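Local coordinates for protein beta subunit of a putative Aromatic-ring-hydroxylating dioxygenase (Novosphingobium aromaticivorans DSM 12444, PDB 3EBY) that probably serves as the beta subunit of an aromatic-ring-hydroxylating dioxygenase, though its own function has not been established, at residues D18-Y23 / K144-I149; L25-D28 / Q34-T37; M62-D65 / M69-D72. All coordinates share one frame; numbering follows the deposited sequence. Where two conformers were deposited one is given.

Helix 8-28 opens the chain and enters two of the contacts. Interaction 2 closes first: the end of the helix, 25-28, folds against 34-37 across a short loop. Interaction 3 follows in series, joining the end of strand 60-64 to the start of helix 67-79. Interaction 1 closes last and brings 144-149 back to 18-23, so both smaller loops nest inside it. Tyr-23 joins interactions 1 and 2 through Trp-35. Trp-35 and Pro-36 in turn pack on Leu-70 of interaction 3. Interactions 1 and 3 do not touch, but both reach the same mixed sheet. Together the three contacts tie the long helix, the loop after it and helix 67-79 to that sheet.

Interaction 1: residues D18-Y23 / K144-I149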
# COMPACT_ATOMS: atom_id res chain seq x y z
N ASP A 18 9.79 -1.70 8.50
CA ASP A 18 9.69 -0.59 9.47
C ASP A 18 10.43 0.66 8.94
O ASP A 18 9.88 1.77 8.94
CB ASP A 18 10.32 -0.98 10.81
CG ASP A 18 9.44 -1.89 11.65
OD1 ASP A 18 8.25 -2.07 11.36
OD2 ASP A 18 9.96 -2.34 12.70
N PHE A 19 11.64 0.44 8.42
CA PHE A 19 12.41 1.52 7.81
C PHE A 19 11.58 2.22 6.73
O PHE A 19 11.47 3.45 6.71
CB PHE A 19 13.72 0.96 7.20
CG PHE A 19 14.57 2.00 6.52
CD1 PHE A 19 14.24 2.46 5.26
CD2 PHE A 19 15.63 2.61 7.21
CE1 PHE A 19 14.97 3.44 4.65
CE2 PHE A 19 16.37 3.63 6.60
CZ PHE A 19 16.02 4.05 5.31
N ASN A 20 10.99 1.44 5.81
CA ASN A 20 10.24 2.05 4.70
C ASN A 20 9.01 2.84 5.19
O ASN A 20 8.75 3.93 4.69
CB ASN A 20 9.84 1.00 3.65
CG ASN A 20 11.00 0.62 2.73
OD1 ASN A 20 11.99 1.34 2.66
ND2 ASN A 20 10.96 -0.59 2.16
N ALA A 21 8.29 2.31 6.17
CA ALA A 21 7.12 3.02 6.74
C ALA A 21 7.53 4.39 7.29
O ALA A 21 6.92 5.41 6.97
CB ALA A 21 6.44 2.16 7.81
N ALA A 22 8.63 4.42 8.05
CA ALA A 22 9.13 5.64 8.67
C ALA A 22 9.75 6.59 7.65
O ALA A 22 9.62 7.78 7.78
CB ALA A 22 10.15 5.30 9.74
N TYR A 23 10.34 6.02 6.59
CA TYR A 23 10.93 6.81 5.51
C TYR A 23 9.81 7.60 4.78
O TYR A 23 9.93 8.81 4.52
CB TYR A 23 11.66 5.87 4.53
CG TYR A 23 12.29 6.53 3.31
CD1 TYR A 23 11.52 6.85 2.18
CD2 TYR A 23 13.65 6.81 3.26
CE1 TYR A 23 12.09 7.45 1.07
CE2 TYR A 23 14.22 7.42 2.13
CZ TYR A 23 13.43 7.76 1.07
OH TYR A 23 14.01 8.33 -0.06
N LYS A 144 22.63 2.03 2.40
CA LYS A 144 23.91 2.20 1.66
C LYS A 144 23.61 2.80 0.26
O LYS A 144 24.31 3.74 -0.21
CB LYS A 144 24.62 0.85 1.52
CG LYS A 144 25.92 0.90 0.71
CD LYS A 144 26.93 1.85 1.31
CE LYS A 144 28.30 1.72 0.63
NZ LYS A 144 29.29 2.62 1.29
N SER A 145 22.61 2.26 -0.41
CA SER A 145 22.17 2.82 -1.68
C SER A 145 20.69 2.61 -1.92
O SER A 145 20.12 1.56 -1.60
CB SER A 145 22.96 2.23 -2.85
OG SER A 145 22.67 0.86 -3.05
N ARG A 146 20.07 3.63 -2.49
CA ARG A 146 18.63 3.58 -2.92
C ARG A 146 18.52 4.19 -4.30
O ARG A 146 18.89 5.37 -4.53
CB ARG A 146 17.72 4.30 -1.93
CG ARG A 146 16.30 4.65 -2.44
CD ARG A 146 15.27 4.82 -1.30
NE ARG A 146 14.89 3.51 -0.74
CZ ARG A 146 14.00 3.32 0.23
NH1 ARG A 146 13.34 4.35 0.76
NH2 ARG A 146 13.70 2.10 0.61
N THR A 147 17.98 3.39 -5.21
CA THR A 147 17.66 3.83 -6.54
C THR A 147 16.13 3.77 -6.70
O THR A 147 15.53 2.74 -6.47
CB THR A 147 18.33 2.93 -7.61
OG1 THR A 147 19.76 2.99 -7.48
CG2 THR A 147 17.92 3.37 -9.01
N CYS A 148 15.53 4.91 -7.01
CA CYS A 148 14.09 5.00 -7.23
C CYS A 148 13.86 4.91 -8.72
O CYS A 148 14.19 5.86 -9.47
CB CYS A 148 13.56 6.34 -6.71
SG CYS A 148 14.01 6.74 -4.99
N ILE A 149 13.46 3.73 -9.18
CA ILE A 149 13.25 3.47 -10.61
C ILE A 149 11.78 3.77 -10.98
O ILE A 149 10.86 3.05 -10.53
CB ILE A 149 13.59 1.98 -10.98
CG1 ILE A 149 15.02 1.61 -10.56
CG2 ILE A 149 13.38 1.76 -12.51
CD1 ILE A 149 15.45 0.20 -10.93
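Arg-146 of strand 145-149 reaches across to Asn-20, Phe-19 and Tyr-23 of helix 18-23. The two backbones stay well apart, with the segment axes 14.0 Å from each other at closest approach, so long side chains span the gap. The second segment opens with a classic beta bulge, in which Lys-144 and Ser-145 pair with the single residue Arg-133 of the next strand. The chain then brings Arg-146 to the inner side of the sheet, pointing at the helix. Its side chain runs out extended and bends at chi3 (-75°), which sets the guanidinium between Asn-20 and the Tyr-23 ring. Arg-146 NH2 donates to Asn-20 OD1 at 2.8 Å. The bond is nearly straight, 168° at the hydrogen, and leaves within the guanidinium plane, although the donor is tilted from the carbonyl plane of the amide. Arg-146 NH1 sits 3.2 Å above the Tyr-23 ring plane, over its centre. The guanidinium stands almost upright on that face, with the two planes 78° apart. This is an end-on cation-pi contact, with Arg-146 CZ 4.4 Å from the Tyr-23 ring centroid. Phe-19 is more remote, with its ring edge toward NH1. Asp-132 forms a salt bridge with Arg-146 NE, and Tyr-130 adds a second cation-pi partner. Further along, Cys-148 faces Tyr-45, Tyr-111 and Tyr-130 within the sheet. The contact joins the long helix to the curved sheet, as in the NTF2-like fold to which the family belongs. Tyr-23 OH is hydrogen-bonded to the C-terminal carboxylate of Ile-163. The buried positive charge is probably balanced by Asp-132, while the Asn-20 oxygen and the aromatic faces would add stabilisation and restrict rotation of the guanidinium.

Interaction 2: residues L25-D28 / Q34-T37; sequences LCLD and QWPT
Cys-26 and Leu-27, near the end of helix 8-28, pack against Gln-34 and Trp-35 of the loop that follows. This is the corner where the long N-terminal helix of the NTF2-like fold turns back toward the first strand. With SG anti to the backbone N (chi1 154°), Cys-26 directs its sulfur at the loop, and Cys-26 SG lies 4.1 Å from Trp-35 CB. Cys-26 CB meets the amide end of the extended Gln-34 side chain, 3.4 Å from Gln-34 OE1. Leu-27 uses one methyl. Leu-27 CD2 lies over a face of the indole, 4.2 Å from the centroid of the five-membered ring of Trp-35, in a CH-pi contact. In the next shell, Thr-37 OG1 donates to Gln-34 O at 2.6 Å, bracing the helically coiled loop that carries Trp-35. Gln-34 OE1 also receives a weak hydrogen bond from Arg-31 NH1. Trp-35 NE1 donates to Tyr-23 OH at 3.1 Å, one helical turn before Leu-27. Phe-39 and Tyr-45 meet the indole edge to face. No hydrogen bond crosses between 25-28 and 34-37. The loop is thus held to the helix by van der Waals and CH-pi contact, while the tyrosine satisfies the buried indole N-H.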
# COMPACT_ATOMS: atom_id res chain seq x y z
N LEU A 25 6.83 8.38 5.95
CA LEU A 25 6.18 9.35 6.86
C LEU A 25 7.08 10.57 7.11
O LEU A 25 6.58 11.70 7.17
CB LEU A 25 5.76 8.70 8.18
CG LEU A 25 4.36 8.05 8.15
CD1 LEU A 25 4.07 7.38 9.48
CD2 LEU A 25 3.27 9.08 7.81
N CYS A 26 8.39 10.35 7.20
CA CYS A 26 9.37 11.43 7.34
C CYS A 26 9.23 12.46 6.20
O CYS A 26 9.07 13.66 6.45
CB CYS A 26 10.79 10.81 7.39
SG CYS A 26 12.07 11.86 6.87
N LEU A 27 9.14 11.97 4.96
CA LEU A 27 9.00 12.87 3.81
C LEU A 27 7.61 13.52 3.74
O LEU A 27 7.50 14.73 3.52
CB LEU A 27 9.33 12.14 2.49
CG LEU A 27 10.82 11.72 2.37
CD1 LEU A 27 11.08 10.78 1.14
CD2 LEU A 27 11.68 12.96 2.34
N ASP A 28 6.57 12.73 4.00
CA ASP A 28 5.19 13.22 3.90
C ASP A 28 4.88 14.27 4.97
O ASP A 28 4.14 15.22 4.71
CB ASP A 28 4.22 12.09 4.02
CG ASP A 28 4.32 11.09 2.87
OD1 ASP A 28 4.96 11.41 1.83
OD2 ASP A 28 3.78 9.98 3.03
N GLN A 34 15.31 14.80 8.91
CA GLN A 34 15.53 13.40 9.30
C GLN A 34 16.00 12.54 8.12
O GLN A 34 16.66 11.52 8.31
CB GLN A 34 14.24 12.77 9.89
CG GLN A 34 14.40 11.26 10.33
CD GLN A 34 13.08 10.57 10.81
OE1 GLN A 34 11.98 11.09 10.60
NE2 GLN A 34 13.21 9.38 11.36
N TRP A 35 15.68 12.98 6.91
CA TRP A 35 15.86 12.14 5.72
C TRP A 35 17.34 11.73 5.48
O TRP A 35 17.61 10.54 5.27
CB TRP A 35 15.22 12.81 4.48
CG TRP A 35 15.50 12.12 3.16
CD1 TRP A 35 14.94 10.94 2.70
CD2 TRP A 35 16.26 12.64 2.07
NE1 TRP A 35 15.38 10.67 1.42
CE2 TRP A 35 16.19 11.70 1.01
CE3 TRP A 35 17.01 13.81 1.89
CZ2 TRP A 35 16.86 11.89 -0.21
CZ3 TRP A 35 17.68 14.00 0.69
CH2 TRP A 35 17.56 13.05 -0.37
N PRO A 36 18.29 12.69 5.55
CA PRO A 36 19.70 12.30 5.33
C PRO A 36 20.22 11.31 6.39
O PRO A 36 21.04 10.48 6.08
CB PRO A 36 20.45 13.65 5.38
CG PRO A 36 19.41 14.68 5.06
CD PRO A 36 18.15 14.16 5.66
N THR A 37 19.65 11.36 7.61
CA THR A 37 20.08 10.47 8.71
C THR A 37 19.73 8.99 8.48
O THR A 37 20.27 8.10 9.17
CB THR A 37 19.49 10.91 10.09
OG1 THR A 37 18.12 10.53 10.21
CG2 THR A 37 19.69 12.43 10.33

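Interaction 3: residues M62-D65 / M69-D72; sequences MYCD and MLAD
Cys-64 packs on Met-69 and Leu-70 where an edge strand of the NTF2-like fold passes into a helix. Strand 60-64 ends here, and a short turn leads into helix 67-79. The inner half is compact. Cys-64 CB lies 3.6 Å from Leu-70 CD2 and 3.8 Å from Met-69 CB, so the small side chain sits against both neighbours on the first turn of the helix. Leu-70 CD2 also touches Cys-64 SG, at 3.7 Å. Beyond it Leu-70 reaches Trp-35, Pro-36 and Cys-43, which carries the packing into the core. A hydrogen bond between Met-69 N and Ser-66 OG steadies the start of the helix. The outer half is more open. Tyr-63 and Asp-65 are exposed, and no other chain of the assembly covers the segments. Here Met-69, modelled as selenomethionine, lies across the end of the strand and helps to bury Asp-65 N, which has no hydrogen-bond partner in the model. The Met-69 chain bends at chi3 (62°), which brings Met-69 CE to 3.3 Å from Tyr-63 O. Asp-65 turns its carboxylate to Met-69, with CG set between its own backbone N and carbonyl carbon. Asp-65 OD1 lies 3.1 Å from Met-69 SE, roughly in line with the SE-CE bond, at a CE-SE-OD1 angle of about 152°.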
# COMPACT_ATOMS: atom_id res chain seq x y z
N MSE A 62 17.64 12.94 -10.20
CA MSE A 62 18.05 13.37 -8.86
C MSE A 62 19.20 12.45 -8.46
O MSE A 62 19.19 11.25 -8.77
CB MSE A 62 16.87 13.29 -7.86
CG MSE A 62 17.07 14.12 -6.62
SE MSE A 62 15.44 14.21 -5.48
CE MSE A 62 14.32 14.14 -6.57
N TYR A 63 20.28 13.02 -7.95
CA TYR A 63 21.49 12.23 -7.76
C TYR A 63 22.34 12.78 -6.59
O TYR A 63 22.68 13.98 -6.57
CB TYR A 63 22.29 12.24 -9.04
CG TYR A 63 23.58 11.48 -8.96
CD1 TYR A 63 24.75 12.10 -8.54
CD2 TYR A 63 23.65 10.15 -9.34
CE1 TYR A 63 25.94 11.40 -8.49
CE2 TYR A 63 24.81 9.44 -9.25
CZ TYR A 63 25.96 10.07 -8.85
OH TYR A 63 27.12 9.36 -8.79
N CYS A 64 22.63 11.91 -5.63
CA CYS A 64 23.46 12.26 -4.46
C CYS A 64 24.41 11.11 -4.18
O CYS A 64 23.96 10.01 -3.89
CB CYS A 64 22.61 12.48 -3.23
SG CYS A 64 21.28 13.70 -3.34
N ASP A 65 25.72 11.37 -4.18
CA ASP A 65 26.70 10.30 -3.97
C ASP A 65 27.46 10.45 -2.64
O ASP A 65 28.54 9.83 -2.43
CB ASP A 65 27.65 10.21 -5.17
CG ASP A 65 28.50 11.45 -5.34
OD1 ASP A 65 28.43 12.38 -4.51
OD2 ASP A 65 29.27 11.49 -6.32
N MSE A 69 25.63 15.69 -0.02
CA MSE A 69 24.71 16.06 -1.09
C MSE A 69 23.22 15.93 -0.67
O MSE A 69 22.41 16.77 -1.04
CB MSE A 69 24.99 15.25 -2.37
CG MSE A 69 26.35 15.54 -2.98
SE MSE A 69 26.56 14.86 -4.79
CE MSE A 69 25.23 15.82 -5.68
N LEU A 70 22.89 14.90 0.13
CA LEU A 70 21.55 14.77 0.70
C LEU A 70 21.22 16.03 1.53
O LEU A 70 20.14 16.64 1.37
CB LEU A 70 21.45 13.54 1.61
CG LEU A 70 21.76 12.14 1.06
CD1 LEU A 70 21.59 11.07 2.16
CD2 LEU A 70 20.90 11.82 -0.17
N ALA A 71 22.14 16.39 2.41
CA ALA A 71 21.96 17.53 3.31
C ALA A 71 21.88 18.82 2.52
O ALA A 71 21.07 19.68 2.84
CB ALA A 71 23.08 17.59 4.34
N ASP A 72 22.69 18.93 1.47
CA ASP A 72 22.65 20.12 0.61
C ASP A 72 21.25 20.33 0.04
O ASP A 72 20.78 21.46 -0.06
CB ASP A 72 23.64 20.02 -0.55
CG ASP A 72 25.09 20.23 -0.12
OD1 ASP A 72 25.35 20.76 0.97
OD2 ASP A 72 25.98 19.88 -0.95